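Local coordinates for cystathionine beta-lyase family protein, YNBB B.subtilis ortholog (Clostridium acetobutylicum, PDB 3HVY), which is probably a pyridoxal-phosphate-dependent lyase of the methionine gamma-lyase family, related to cystathionine beta-lyases and named for a putative part in aluminium resistance, at residues N29-E34 with P324-K329; Y188-S193 with P400-L405; E223-K228 with H299-A304; G307-A312 with D328-I333. One frame throughout, in Å; residues are numbered along the deposited sequence.

Contact 1: N29-E34 with P324-K329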
loop_
_atom_site.group_PDB
_atom_site.type_symbol
_atom_site.label_atom_id
_atom_site.label_comp_id
_atom_site.label_asym_id
_atom_site.label_seq_id
_atom_site.Cartn_x
_atom_site.Cartn_y
_atom_site.Cartn_z
ATOM N N ASN D 29 5.201 -19.826 38.470
ATOM C CA ASN D 29 6.399 -20.028 39.299
ATOM C C ASN D 29 7.273 -21.131 38.768
ATOM O O ASN D 29 8.459 -21.026 38.765
ATOM C CB ASN D 29 6.013 -20.366 40.738
ATOM C CG ASN D 29 5.458 -19.166 41.457
ATOM O OD1 ASN D 29 5.852 -18.028 41.151
ATOM N ND2 ASN D 29 4.524 -19.393 42.397
ATOM N N ASP D 30 6.668 -22.225 38.348
ATOM C CA ASP D 30 7.424 -23.362 37.861
ATOM C C ASP D 30 8.253 -23.066 36.642
ATOM O O ASP D 30 9.308 -23.680 36.435
ATOM C CB ASP D 30 6.477 -24.528 37.536
ATOM C CG ASP D 30 5.887 -25.197 38.775
ATOM O OD1 ASP D 30 6.364 -24.926 39.875
ATOM O OD2 ASP D 30 4.958 -26.051 38.642
ATOM N N VAL D 31 7.790 -22.167 35.786
ATOM C CA VAL D 31 8.519 -21.910 34.531
ATOM C C VAL D 31 9.455 -20.712 34.563
ATOM O O VAL D 31 10.085 -20.384 33.556
ATOM C CB VAL D 31 7.565 -21.727 33.324
ATOM C CG1 VAL D 31 6.661 -22.965 33.130
ATOM C CG2 VAL D 31 6.733 -20.465 33.410
ATOM N N GLU D 32 9.585 -20.072 35.713
ATOM C CA GLU D 32 10.434 -18.872 35.793
ATOM C C GLU D 32 11.901 -19.112 35.411
ATOM O O GLU D 32 12.484 -18.295 34.711
ATOM C CB GLU D 32 10.344 -18.222 37.154
ATOM C CG GLU D 32 10.833 -16.754 37.188
ATOM N N LYS D 33 12.503 -20.208 35.834
ATOM C CA LYS D 33 13.890 -20.499 35.440
ATOM C C LYS D 33 14.015 -20.753 33.932
ATOM O O LYS D 33 15.003 -20.346 33.310
ATOM C CB LYS D 33 14.484 -21.681 36.244
ATOM N N GLU D 34 13.041 -21.456 33.346
ATOM C CA GLU D 34 13.046 -21.658 31.914
ATOM C C GLU D 34 12.996 -20.297 31.181
ATOM O O GLU D 34 13.686 -20.082 30.207
ATOM C CB GLU D 34 11.837 -22.489 31.474
ATOM C CG GLU D 34 11.704 -23.832 32.096
ATOM C CD GLU D 34 12.980 -24.610 32.092
ATOM O OE1 GLU D 34 13.566 -24.804 31.003
ATOM O OE2 GLU D 34 13.378 -25.057 33.181
ATOM N N PRO D 324 6.523 -30.808 23.781
ATOM C CA PRO D 324 7.536 -31.170 24.766
ATOM C C PRO D 324 7.119 -30.786 26.177
ATOM O O PRO D 324 6.101 -30.066 26.357
ATOM C CB PRO D 324 8.754 -30.308 24.363
ATOM C CG PRO D 324 8.456 -29.848 22.983
ATOM C CD PRO D 324 6.979 -29.722 22.901
ATOM N N LYS D 325 7.906 -31.230 27.170
ATOM C CA LYS D 325 7.640 -30.872 28.562
ATOM C C LYS D 325 8.137 -29.463 28.766
ATOM O O LYS D 325 8.930 -28.990 27.988
ATOM C CB LYS D 325 8.330 -31.831 29.516
ATOM C CG LYS D 325 7.912 -33.276 29.274
ATOM C CD LYS D 325 6.456 -33.520 29.403
ATOM C CE LYS D 325 6.201 -34.975 28.899
ATOM N NZ LYS D 325 4.902 -35.374 29.346
ATOM N N TYR D 326 7.645 -28.811 29.799
ATOM C CA TYR D 326 7.985 -27.435 30.081
ATOM C C TYR D 326 9.457 -27.150 30.191
ATOM O O TYR D 326 9.902 -26.076 29.843
ATOM C CB TYR D 326 7.271 -26.988 31.361
ATOM C CG TYR D 326 7.849 -27.428 32.665
ATOM C CD1 TYR D 326 7.785 -28.760 33.061
ATOM C CD2 TYR D 326 8.404 -26.508 33.550
ATOM C CE1 TYR D 326 8.255 -29.172 34.257
ATOM C CE2 TYR D 326 8.867 -26.918 34.800
ATOM C CZ TYR D 326 8.789 -28.245 35.142
ATOM O OH TYR D 326 9.223 -28.702 36.344
ATOM N N ASN D 327 10.209 -28.134 30.660
ATOM C CA ASN D 327 11.623 -27.982 30.827
ATOM C C ASN D 327 12.445 -28.664 29.783
ATOM O O ASN D 327 13.632 -28.745 29.966
ATOM C CB ASN D 327 12.074 -28.339 32.236
ATOM C CG ASN D 327 11.959 -29.811 32.526
ATOM O OD1 ASN D 327 11.311 -30.548 31.795
ATOM N ND2 ASN D 327 12.573 -30.245 33.599
ATOM N N ASP D 328 11.818 -29.171 28.709
ATOM C CA ASP D 328 12.540 -29.572 27.504
ATOM C C ASP D 328 12.850 -28.315 26.740
ATOM O O ASP D 328 11.936 -27.587 26.349
ATOM C CB ASP D 328 11.675 -30.434 26.573
ATOM C CG ASP D 328 11.445 -31.824 27.113
ATOM O OD1 ASP D 328 12.355 -32.368 27.772
ATOM O OD2 ASP D 328 10.378 -32.390 26.843
ATOM N N LYS D 329 14.123 -28.035 26.537
ATOM C CA LYS D 329 14.523 -26.814 25.836
ATOM C C LYS D 329 14.079 -26.899 24.352
ATOM O O LYS D 329 14.239 -27.899 23.674
ATOM C CB LYS D 329 16.025 -26.519 25.985
ATOM C CG LYS D 329 16.497 -26.308 27.493
ATOM C CD LYS D 329 15.745 -25.171 28.234
ATOM C CE LYS D 329 16.380 -24.786 29.587
ATOM N NZ LYS D 329 16.085 -25.715 30.699
HETATM O O HOH W 1 11.911 -25.053 28.509
#
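Glu-34 and Lys-329 form a salt bridge, with NZ of Lys-329 2.7 Å from OE1 of Glu-34. The ammonium meets the syn lone pair of OE1, on the side of the other carboxylate oxygen. The two side chains cross at about a right angle. The lysine chain bends at chi2 and again at chi4 (-78°), which turns NZ onto the oxygen. A water lies 3.0 Å from OE1 of Glu-34 and 2.6 Å from O of Tyr-326, and probably bridges them. The other oxygen, OE2 of Glu-34, rests 3.7 Å from CB of Asn-327.

The second part of the contact is less polar. CD2 of Tyr-326 packs on CG1 of Val-31 at 4.0 Å. The edge of the same ring comes up to the backbone of the helix, with CE2 of Tyr-326 3.7 Å from O of Asp-30. CB of Asn-327 lies over the centre of one ring face.

Further out, Arg-313 pairs with Asp-30 and makes a cation-pi contact with Tyr-326. Lys-329 has a cation-pi contact with Tyr-37. A type I beta turn from Lys-325 to Asp-328 brings the Tyr-326 ring and CB of Asn-327 to the helix. N of Lys-325 donates to OD2 of Asp-328 at 2.8 Å, from above the carboxylate plane, and this braces the turn. This is a beta-hairpin connection, between antiparallel strands 321-323 and 334-338, docked on the long helix 18-55.

Contact 2: Y188-S193 with P400-L405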
loop_
_atom_site.group_PDB
_atom_site.type_symbol
_atom_site.label_atom_id
_atom_site.label_comp_id
_atom_site.label_asym_id
_atom_site.label_seq_id
_atom_site.Cartn_x
_atom_site.Cartn_y
_atom_site.Cartn_z
ATOM N N TYR D 188 2.196 -33.278 12.741
ATOM C CA TYR D 188 1.175 -33.805 13.595
ATOM C C TYR D 188 1.626 -35.149 14.134
ATOM O O TYR D 188 1.181 -36.182 13.655
ATOM C CB TYR D 188 -0.137 -33.976 12.832
ATOM C CG TYR D 188 -0.887 -32.706 12.519
ATOM C CD1 TYR D 188 -0.745 -31.562 13.304
ATOM C CD2 TYR D 188 -1.806 -32.678 11.476
ATOM C CE1 TYR D 188 -1.454 -30.427 13.035
ATOM C CE2 TYR D 188 -2.537 -31.540 11.195
ATOM C CZ TYR D 188 -2.362 -30.416 11.980
ATOM O OH TYR D 188 -3.088 -29.285 11.703
ATOM N N GLY D 189 2.491 -35.163 15.130
ATOM C CA GLY D 189 2.845 -36.440 15.736
ATOM C C GLY D 189 2.970 -36.335 17.240
ATOM O O GLY D 189 2.429 -35.428 17.864
ATOM N N TRP D 190 3.665 -37.287 17.822
ATOM C CA TRP D 190 3.950 -37.237 19.224
ATOM C C TRP D 190 5.447 -37.517 19.321
ATOM O O TRP D 190 5.865 -38.551 19.789
ATOM C CB TRP D 190 3.082 -38.222 20.003
ATOM C CG TRP D 190 3.165 -38.032 21.479
ATOM C CD1 TRP D 190 3.897 -38.773 22.353
ATOM C CD2 TRP D 190 2.532 -36.996 22.265
ATOM N NE1 TRP D 190 3.737 -38.299 23.626
ATOM C CE2 TRP D 190 2.904 -37.206 23.605
ATOM C CE3 TRP D 190 1.703 -35.910 21.960
ATOM C CZ2 TRP D 190 2.465 -36.374 24.647
ATOM C CZ3 TRP D 190 1.252 -35.103 22.992
ATOM C CH2 TRP D 190 1.624 -35.336 24.307
ATOM N N ARG D 191 6.240 -36.551 18.853
ATOM C CA ARG D 191 7.698 -36.665 18.785
ATOM C C ARG D 191 8.218 -35.258 18.899
ATOM O O ARG D 191 7.699 -34.351 18.241
ATOM C CB ARG D 191 8.170 -37.252 17.437
ATOM N N LYS D 192 9.207 -35.058 19.746
ATOM C CA LYS D 192 9.833 -33.751 19.874
ATOM C C LYS D 192 10.559 -33.322 18.576
ATOM O O LYS D 192 11.211 -34.125 17.909
ATOM C CB LYS D 192 10.818 -33.764 21.022
ATOM C CG LYS D 192 10.135 -33.886 22.398
ATOM C CD LYS D 192 11.107 -33.734 23.578
ATOM C CE LYS D 192 12.003 -34.948 23.773
ATOM N NZ LYS D 192 13.271 -34.482 24.365
ATOM N N SER D 193 10.411 -32.048 18.232
ATOM C CA SER D 193 11.071 -31.447 17.092
ATOM C C SER D 193 12.568 -31.523 17.282
ATOM O O SER D 193 13.060 -31.553 18.409
ATOM C CB SER D 193 10.616 -30.016 16.945
ATOM O OG SER D 193 9.220 -29.936 16.664
ATOM N N PRO D 400 -5.169 -40.153 19.736
ATOM C CA PRO D 400 -5.664 -39.880 21.065
ATOM C C PRO D 400 -5.959 -38.372 21.283
ATOM O O PRO D 400 -5.786 -37.882 22.394
ATOM C CB PRO D 400 -4.508 -40.358 21.942
ATOM C CG PRO D 400 -3.284 -40.043 21.100
ATOM C CD PRO D 400 -3.703 -40.007 19.665
ATOM N N TYR D 401 -6.373 -37.663 20.222
ATOM C CA TYR D 401 -6.874 -36.268 20.324
ATOM C C TYR D 401 -5.846 -35.308 20.900
ATOM O O TYR D 401 -6.067 -34.641 21.917
ATOM C CB TYR D 401 -8.197 -36.210 21.099
ATOM C CG TYR D 401 -9.204 -37.201 20.533
ATOM C CD1 TYR D 401 -9.811 -36.964 19.311
ATOM C CD2 TYR D 401 -9.455 -38.410 21.174
ATOM C CE1 TYR D 401 -10.692 -37.901 18.749
ATOM C CE2 TYR D 401 -10.303 -39.348 20.628
ATOM C CZ TYR D 401 -10.931 -39.088 19.419
ATOM O OH TYR D 401 -11.816 -40.020 18.900
ATOM N N ILE D 402 -4.734 -35.250 20.179
ATOM C CA ILE D 402 -3.669 -34.353 20.470
ATOM C C ILE D 402 -3.988 -33.055 19.800
ATOM O O ILE D 402 -4.367 -33.008 18.627
ATOM C CB ILE D 402 -2.354 -34.864 19.886
ATOM C CG1 ILE D 402 -1.937 -36.190 20.550
ATOM C CG2 ILE D 402 -1.260 -33.776 20.035
ATOM C CD1 ILE D 402 -1.016 -37.053 19.730
ATOM N N GLY D 403 -3.783 -31.960 20.528
ATOM C CA GLY D 403 -3.938 -30.653 19.942
ATOM C C GLY D 403 -2.631 -29.900 19.887
ATOM O O GLY D 403 -1.733 -30.091 20.742
ATOM N N TYR D 404 -2.539 -28.984 18.922
ATOM C CA TYR D 404 -1.299 -28.270 18.705
ATOM C C TYR D 404 -1.537 -26.790 18.800
ATOM O O TYR D 404 -2.345 -26.257 18.055
ATOM C CB TYR D 404 -0.706 -28.651 17.356
ATOM C CG TYR D 404 -0.529 -30.144 17.206
ATOM C CD1 TYR D 404 0.662 -30.767 17.519
ATOM C CD2 TYR D 404 -1.565 -30.923 16.776
ATOM C CE1 TYR D 404 0.792 -32.149 17.388
ATOM C CE2 TYR D 404 -1.442 -32.267 16.665
ATOM C CZ TYR D 404 -0.256 -32.882 16.974
ATOM O OH TYR D 404 -0.132 -34.273 16.850
ATOM N N LEU D 405 -0.837 -26.150 19.739
ATOM C CA LEU D 405 -0.925 -24.722 19.995
ATOM C C LEU D 405 0.376 -24.083 19.579
ATOM O O LEU D 405 1.441 -24.634 19.788
ATOM C CB LEU D 405 -1.133 -24.461 21.499
ATOM C CG LEU D 405 -1.196 -22.989 21.936
ATOM C CD1 LEU D 405 -2.613 -22.538 21.880
ATOM C CD2 LEU D 405 -0.660 -22.739 23.321
#
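OH of Tyr-404 probably donates to the backbone O of Gly-189 (3.0 Å), though it may share its proton with another acceptor. The carbonyl oxygen sits at the edge of the Tyr-404 ring, in its plane.

One face of that ring receives Tyr-188. CD1 of Tyr-188 stands 3.5 Å from CE2 of Tyr-404, offset toward the rim. The ring planes are 33° apart and the centroids 5.0 Å apart, so the pair is oblique. The hydroxyl of Tyr-188 is held by Asp-394.

Trp-190 makes a second apolar contact. CE3 of its indole lies 3.7 Å from CD1 of Ile-402. Its CZ3 is 4.1 Å from CG2 of Ile-402, so the six-membered ring touches both branches of the isoleucine. CG of Trp-190 is anti to the backbone N (chi1 -170°), and the indole ends nearer the strand than its CB bond suggests.

The CB atoms of Ile-402 and Tyr-404 both face the loop. Their strand, 402-406, runs between 334-338 and 392-396 in the antiparallel sheet. Trp-190 also touches Ala-336 of strand 334-338 and Leu-323 of strand 321-323. The loop between strand 177-183 and helix 196-207 thus packs against this sheet.

Contact 3: E223-K228 with H299-A304. With EDO (1,2-ethanediol), chain Y.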
loop_
_atom_site.group_PDB
_atom_site.type_symbol
_atom_site.label_atom_id
_atom_site.label_comp_id
_atom_site.label_asym_id
_atom_site.label_seq_id
_atom_site.Cartn_x
_atom_site.Cartn_y
_atom_site.Cartn_z
ATOM N N GLU D 223 12.952 -20.361 13.670
ATOM C CA GLU D 223 13.855 -19.219 13.578
ATOM C C GLU D 223 13.904 -18.526 14.881
ATOM O O GLU D 223 12.873 -18.286 15.457
ATOM C CB GLU D 223 13.395 -18.225 12.504
ATOM C CG GLU D 223 13.253 -18.838 11.070
ATOM C CD GLU D 223 11.892 -19.466 10.772
ATOM O OE1 GLU D 223 11.022 -19.543 11.671
ATOM O OE2 GLU D 223 11.694 -19.889 9.599
ATOM N N PHE D 224 15.112 -18.201 15.333
ATOM C CA PHE D 224 15.384 -17.528 16.621
ATOM C C PHE D 224 14.939 -18.218 17.908
ATOM O O PHE D 224 15.007 -17.592 18.990
ATOM C CB PHE D 224 14.803 -16.125 16.602
ATOM C CG PHE D 224 15.305 -15.289 15.465
ATOM C CD1 PHE D 224 16.654 -15.177 15.216
ATOM C CD2 PHE D 224 14.418 -14.634 14.616
ATOM C CE1 PHE D 224 17.133 -14.407 14.159
ATOM C CE2 PHE D 224 14.896 -13.896 13.518
ATOM C CZ PHE D 224 16.244 -13.771 13.317
ATOM N N VAL D 225 14.549 -19.493 17.833
ATOM C CA VAL D 225 14.227 -20.226 19.026
ATOM C C VAL D 225 15.516 -20.675 19.769
ATOM O O VAL D 225 15.532 -20.783 20.998
ATOM C CB VAL D 225 13.281 -21.394 18.748
ATOM C CG1 VAL D 225 13.062 -22.216 20.085
ATOM C CG2 VAL D 225 11.952 -20.852 18.155
ATOM N N GLU D 226 16.574 -20.938 19.023
ATOM C CA GLU D 226 17.876 -21.227 19.591
ATOM C C GLU D 226 18.830 -20.123 19.137
ATOM O O GLU D 226 18.492 -19.281 18.290
ATOM C CB GLU D 226 18.393 -22.602 19.138
ATOM C CG GLU D 226 17.522 -23.795 19.583
ATOM C CD GLU D 226 18.213 -25.144 19.429
ATOM O OE1 GLU D 226 19.363 -25.246 19.847
ATOM O OE2 GLU D 226 17.597 -26.124 18.946
ATOM N N GLU D 227 20.047 -20.166 19.656
ATOM C CA GLU D 227 21.063 -19.162 19.303
ATOM C C GLU D 227 21.720 -19.453 17.963
ATOM O O GLU D 227 22.426 -18.604 17.417
ATOM C CB GLU D 227 22.084 -19.013 20.455
ATOM C CG GLU D 227 23.061 -20.110 20.687
ATOM C CD GLU D 227 22.463 -21.500 21.046
ATOM O OE1 GLU D 227 21.277 -21.661 21.531
ATOM O OE2 GLU D 227 23.243 -22.454 20.823
ATOM N N LYS D 228 21.496 -20.664 17.439
ATOM C CA LYS D 228 22.007 -21.072 16.131
ATOM C C LYS D 228 20.852 -21.512 15.271
ATOM O O LYS D 228 19.780 -21.832 15.766
ATOM C CB LYS D 228 22.968 -22.257 16.236
ATOM C CG LYS D 228 24.278 -21.979 16.926
ATOM C CD LYS D 228 25.242 -23.211 16.893
ATOM N N HIS D 299 12.517 -11.209 19.481
ATOM C CA HIS D 299 11.655 -10.924 20.630
ATOM C C HIS D 299 10.314 -11.641 20.559
ATOM O O HIS D 299 9.917 -12.350 21.484
ATOM C CB HIS D 299 11.463 -9.398 20.809
ATOM C CG HIS D 299 10.679 -9.020 22.023
ATOM N ND1 HIS D 299 11.276 -8.675 23.218
ATOM C CD2 HIS D 299 9.338 -8.918 22.224
ATOM C CE1 HIS D 299 10.331 -8.399 24.105
ATOM N NE2 HIS D 299 9.151 -8.537 23.530
ATOM N N VAL D 300 9.598 -11.410 19.495
ATOM C CA VAL D 300 8.300 -12.016 19.314
ATOM C C VAL D 300 8.355 -13.548 19.334
ATOM O O VAL D 300 7.484 -14.198 19.935
ATOM C CB VAL D 300 7.606 -11.461 18.060
ATOM C CG1 VAL D 300 6.303 -12.200 17.814
ATOM C CG2 VAL D 300 7.301 -9.927 18.283
ATOM N N THR D 301 9.414 -14.114 18.756
ATOM C CA THR D 301 9.606 -15.576 18.764
ATOM C C THR D 301 9.653 -16.101 20.178
ATOM O O THR D 301 8.960 -17.069 20.485
ATOM C CB THR D 301 10.866 -15.995 17.966
ATOM O OG1 THR D 301 10.701 -15.631 16.591
ATOM C CG2 THR D 301 11.227 -17.474 18.106
ATOM N N ILE D 302 10.333 -15.384 21.086
ATOM C CA ILE D 302 10.495 -15.834 22.432
ATOM C C ILE D 302 9.247 -15.596 23.254
ATOM O O ILE D 302 8.985 -16.332 24.193
ATOM C CB ILE D 302 11.782 -15.271 23.058
ATOM C CG1 ILE D 302 13.006 -15.893 22.340
ATOM C CG2 ILE D 302 11.888 -15.529 24.649
ATOM C CD1 ILE D 302 13.186 -17.411 22.576
ATOM N N GLU D 303 8.434 -14.617 22.885
ATOM C CA GLU D 303 7.112 -14.512 23.488
ATOM C C GLU D 303 6.301 -15.795 23.192
ATOM O O GLU D 303 5.610 -16.319 24.073
ATOM C CB GLU D 303 6.351 -13.308 22.957
ATOM C CG GLU D 303 6.952 -11.940 23.322
ATOM C CD GLU D 303 7.031 -11.721 24.826
ATOM O OE1 GLU D 303 5.969 -11.674 25.479
ATOM O OE2 GLU D 303 8.163 -11.587 25.363
ATOM N N ALA D 304 6.413 -16.302 21.972
ATOM C CA ALA D 304 5.651 -17.504 21.565
ATOM C C ALA D 304 6.234 -18.741 22.261
ATOM O O ALA D 304 5.494 -19.587 22.728
ATOM C CB ALA D 304 5.654 -17.635 20.059
HETATM C C1 EDO Y . 7.072 -11.266 28.969
HETATM O O1 EDO Y . 6.094 -11.004 27.976
HETATM C C2 EDO Y . 8.049 -12.285 28.436
HETATM O O2 EDO Y . 9.191 -11.704 27.785
#
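Thr-301 and Val-225 meet methyl to methyl, and their side chains cross at about a right angle. CG2 of Thr-301 is 3.5 Å from CG2 of Val-225, a close approach for two methyl carbons. The threonine methyl is anti to its backbone N and reaches the loop. It also lies 3.2 Å from the backbone O of Glu-223. That oxygen accepts a hydrogen bond from Asn-245.

The hydroxyl of Thr-301 turns back to its own helix, where it bonds to O of Ala-297. OG1 of Thr-301 still lies at the edge of the Phe-224 ring. The CB of Phe-224 points toward the helix, 4.1 Å from CG2 of Thr-301. The ring leads away from 299-304 and packs on Ala-297 and Pro-298, just earlier in the same helix, and on Val-49 of helix 18-55.

Glu-303 holds a 1,2-ethanediol, probably a crystallisation additive. O1 and O2 of the diol donate to OE1 and OE2 of Glu-303, each at 2.6 Å; OE1 also accepts from N of Phe-411.

His-299 and Glu-303 also reach a second subunit, where His-299 meets its own counterpart. The loop between strands 214-218 and 237-241 is thereby packed on helix 287-317.

Contact 4: G307-A312 with D328-I333; sequences GAVFCA and DKRTDI
The backbones of Ala-308 and Ile-333 come within 6.4 Å, CA to CA, where the irregular loop 328-333 passes the helical segment 307-312. Beside them, Arg-330 reaches across to the helix; its CA is 8.5 Å from CA of Val-309. Its guanidinium lies on the helix surface, with CG2 of Val-309 over the centre of one face. That methyl is 3.8 Å from CZ of Arg-330. CB of Ala-312 approaches in the guanidinium plane, 3.4 Å from NH2 of Arg-330. CB of Ala-308 is 3.7 Å from NH1 of Arg-330. It also lies 3.8 Å from O of Ile-333.

The chain bends at chi2 (-51°), which places CD. NE of Arg-330 donates to O of Asp-328 at 2.9 Å, in a bond bent at the hydrogen (132°). The carbonyl oxygen lies in the guanidinium plane, and the C=O...N angle is 161°. NH1 is held by Gln-335 and NH2 by O of Lys-325. The buried charge thus has polar partners around its rim and the valine methyl on its face.

Gln-335 also touches Ala-308 and Ala-312. The loop leads into strand 334-338 and lies against helix 287-317, with Tyr-38 of helix 18-55 touching Lys-329 and Val-309.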
loop_
_atom_site.group_PDB
_atom_site.type_symbol
_atom_site.label_atom_id
_atom_site.label_comp_id
_atom_site.label_asym_id
_atom_site.label_seq_id
_atom_site.Cartn_x
_atom_site.Cartn_y
_atom_site.Cartn_z
ATOM N N GLY D 307 4.958 -18.761 25.726
ATOM C CA GLY D 307 3.585 -19.228 25.711
ATOM C C GLY D 307 3.504 -20.721 25.604
ATOM O O GLY D 307 2.722 -21.343 26.287
ATOM N N ALA D 308 4.360 -21.312 24.786
ATOM C CA ALA D 308 4.364 -22.760 24.616
ATOM C C ALA D 308 4.751 -23.503 25.951
ATOM O O ALA D 308 4.095 -24.446 26.392
ATOM C CB ALA D 308 5.365 -23.137 23.472
ATOM N N VAL D 309 5.806 -23.011 26.585
ATOM C CA VAL D 309 6.362 -23.554 27.827
ATOM C C VAL D 309 5.404 -23.401 28.978
ATOM O O VAL D 309 5.239 -24.314 29.761
ATOM C CB VAL D 309 7.767 -22.898 28.109
ATOM C CG1 VAL D 309 8.262 -23.187 29.541
ATOM C CG2 VAL D 309 8.839 -23.349 27.034
ATOM N N PHE D 310 4.780 -22.225 29.102
ATOM C CA PHE D 310 3.737 -22.008 30.114
ATOM C C PHE D 310 2.535 -22.927 29.829
ATOM O O PHE D 310 1.984 -23.577 30.721
ATOM C CB PHE D 310 3.274 -20.551 30.091
ATOM C CG PHE D 310 2.052 -20.278 30.939
ATOM C CD1 PHE D 310 2.139 -20.238 32.320
ATOM C CD2 PHE D 310 0.802 -20.135 30.361
ATOM C CE1 PHE D 310 1.009 -20.000 33.093
ATOM C CE2 PHE D 310 -0.332 -19.949 31.118
ATOM C CZ PHE D 310 -0.234 -19.869 32.492
ATOM N N CYS D 311 2.135 -23.019 28.578
ATOM C CA CYS D 311 1.039 -23.948 28.243
ATOM C C CYS D 311 1.367 -25.406 28.672
ATOM O O CYS D 311 0.545 -26.099 29.283
ATOM C CB CYS D 311 0.761 -23.877 26.744
ATOM S SG CYS D 311 -0.540 -25.012 26.194
ATOM N N ALA D 312 2.544 -25.896 28.272
ATOM C CA ALA D 312 3.067 -27.194 28.672
ATOM C C ALA D 312 2.914 -27.438 30.186
ATOM O O ALA D 312 2.444 -28.483 30.595
ATOM C CB ALA D 312 4.605 -27.320 28.266
ATOM N N ASP D 328 11.818 -29.171 28.709
ATOM C CA ASP D 328 12.540 -29.572 27.504
ATOM C C ASP D 328 12.850 -28.315 26.740
ATOM O O ASP D 328 11.936 -27.587 26.349
ATOM C CB ASP D 328 11.675 -30.434 26.573
ATOM C CG ASP D 328 11.445 -31.824 27.113
ATOM O OD1 ASP D 328 12.355 -32.368 27.772
ATOM O OD2 ASP D 328 10.378 -32.390 26.843
ATOM N N LYS D 329 14.123 -28.035 26.537
ATOM C CA LYS D 329 14.523 -26.814 25.836
ATOM C C LYS D 329 14.079 -26.899 24.352
ATOM O O LYS D 329 14.239 -27.899 23.674
ATOM C CB LYS D 329 16.025 -26.519 25.985
ATOM C CG LYS D 329 16.497 -26.308 27.493
ATOM C CD LYS D 329 15.745 -25.171 28.234
ATOM C CE LYS D 329 16.380 -24.786 29.587
ATOM N NZ LYS D 329 16.085 -25.715 30.699
ATOM N N ARG D 330 13.439 -25.827 23.910
ATOM C CA ARG D 330 12.768 -25.786 22.637
ATOM C C ARG D 330 13.632 -25.482 21.419
ATOM O O ARG D 330 14.707 -24.864 21.501
ATOM C CB ARG D 330 11.634 -24.755 22.730
ATOM C CG ARG D 330 10.691 -24.941 23.929
ATOM C CD ARG D 330 10.200 -26.320 23.995
ATOM N NE ARG D 330 9.399 -26.695 25.185
ATOM C CZ ARG D 330 8.070 -26.629 25.224
ATOM N NH1 ARG D 330 7.400 -26.122 24.219
ATOM N NH2 ARG D 330 7.405 -27.053 26.281
ATOM N N THR D 331 13.134 -25.971 20.293
ATOM C CA THR D 331 13.718 -25.668 19.020
ATOM C C THR D 331 12.748 -24.998 18.080
ATOM O O THR D 331 13.181 -24.394 17.062
ATOM C CB THR D 331 14.306 -26.939 18.375
ATOM O OG1 THR D 331 15.237 -26.544 17.380
ATOM C CG2 THR D 331 13.236 -27.822 17.741
ATOM N N ASP D 332 11.434 -25.138 18.363
ATOM C CA ASP D 332 10.403 -24.429 17.638
ATOM C C ASP D 332 9.341 -23.888 18.617
ATOM O O ASP D 332 9.498 -24.016 19.821
ATOM C CB ASP D 332 9.817 -25.282 16.521
ATOM C CG ASP D 332 9.049 -26.452 17.036
ATOM O OD1 ASP D 332 8.569 -26.349 18.170
ATOM O OD2 ASP D 332 8.901 -27.459 16.321
ATOM N N ILE D 333 8.317 -23.242 18.086
ATOM C CA ILE D 333 7.270 -22.599 18.903
ATOM C C ILE D 333 6.027 -23.468 19.153
ATOM O O ILE D 333 5.045 -23.008 19.730
ATOM C CB ILE D 333 6.802 -21.229 18.320
ATOM C CG1 ILE D 333 6.220 -21.370 16.921
ATOM C CG2 ILE D 333 7.950 -20.174 18.311
ATOM C CD1 ILE D 333 5.400 -20.156 16.453
#

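In the fold
Contacts 3 and 4 are buried, contact 1 is partly buried and contact 2 lies at the surface. Helix 287-317 serves contacts 3 and 4, which follow one another along it. Contacts 1 and 4 share Asp-328 and Lys-329, so one connection meets helix 18-55 and helix 287-317. The chemistry follows the setting. Contact 1 relies on a salt bridge and water, contact 2 on aromatic packing, contact 3 on tight methyl packing, and contact 4 on a buried guanidinium. Probable hydrogen bonds join neighbours: Ser-193 with Asp-332 links contacts 2 and 4, and Glu-226 with Thr-331 links contacts 3 and 4.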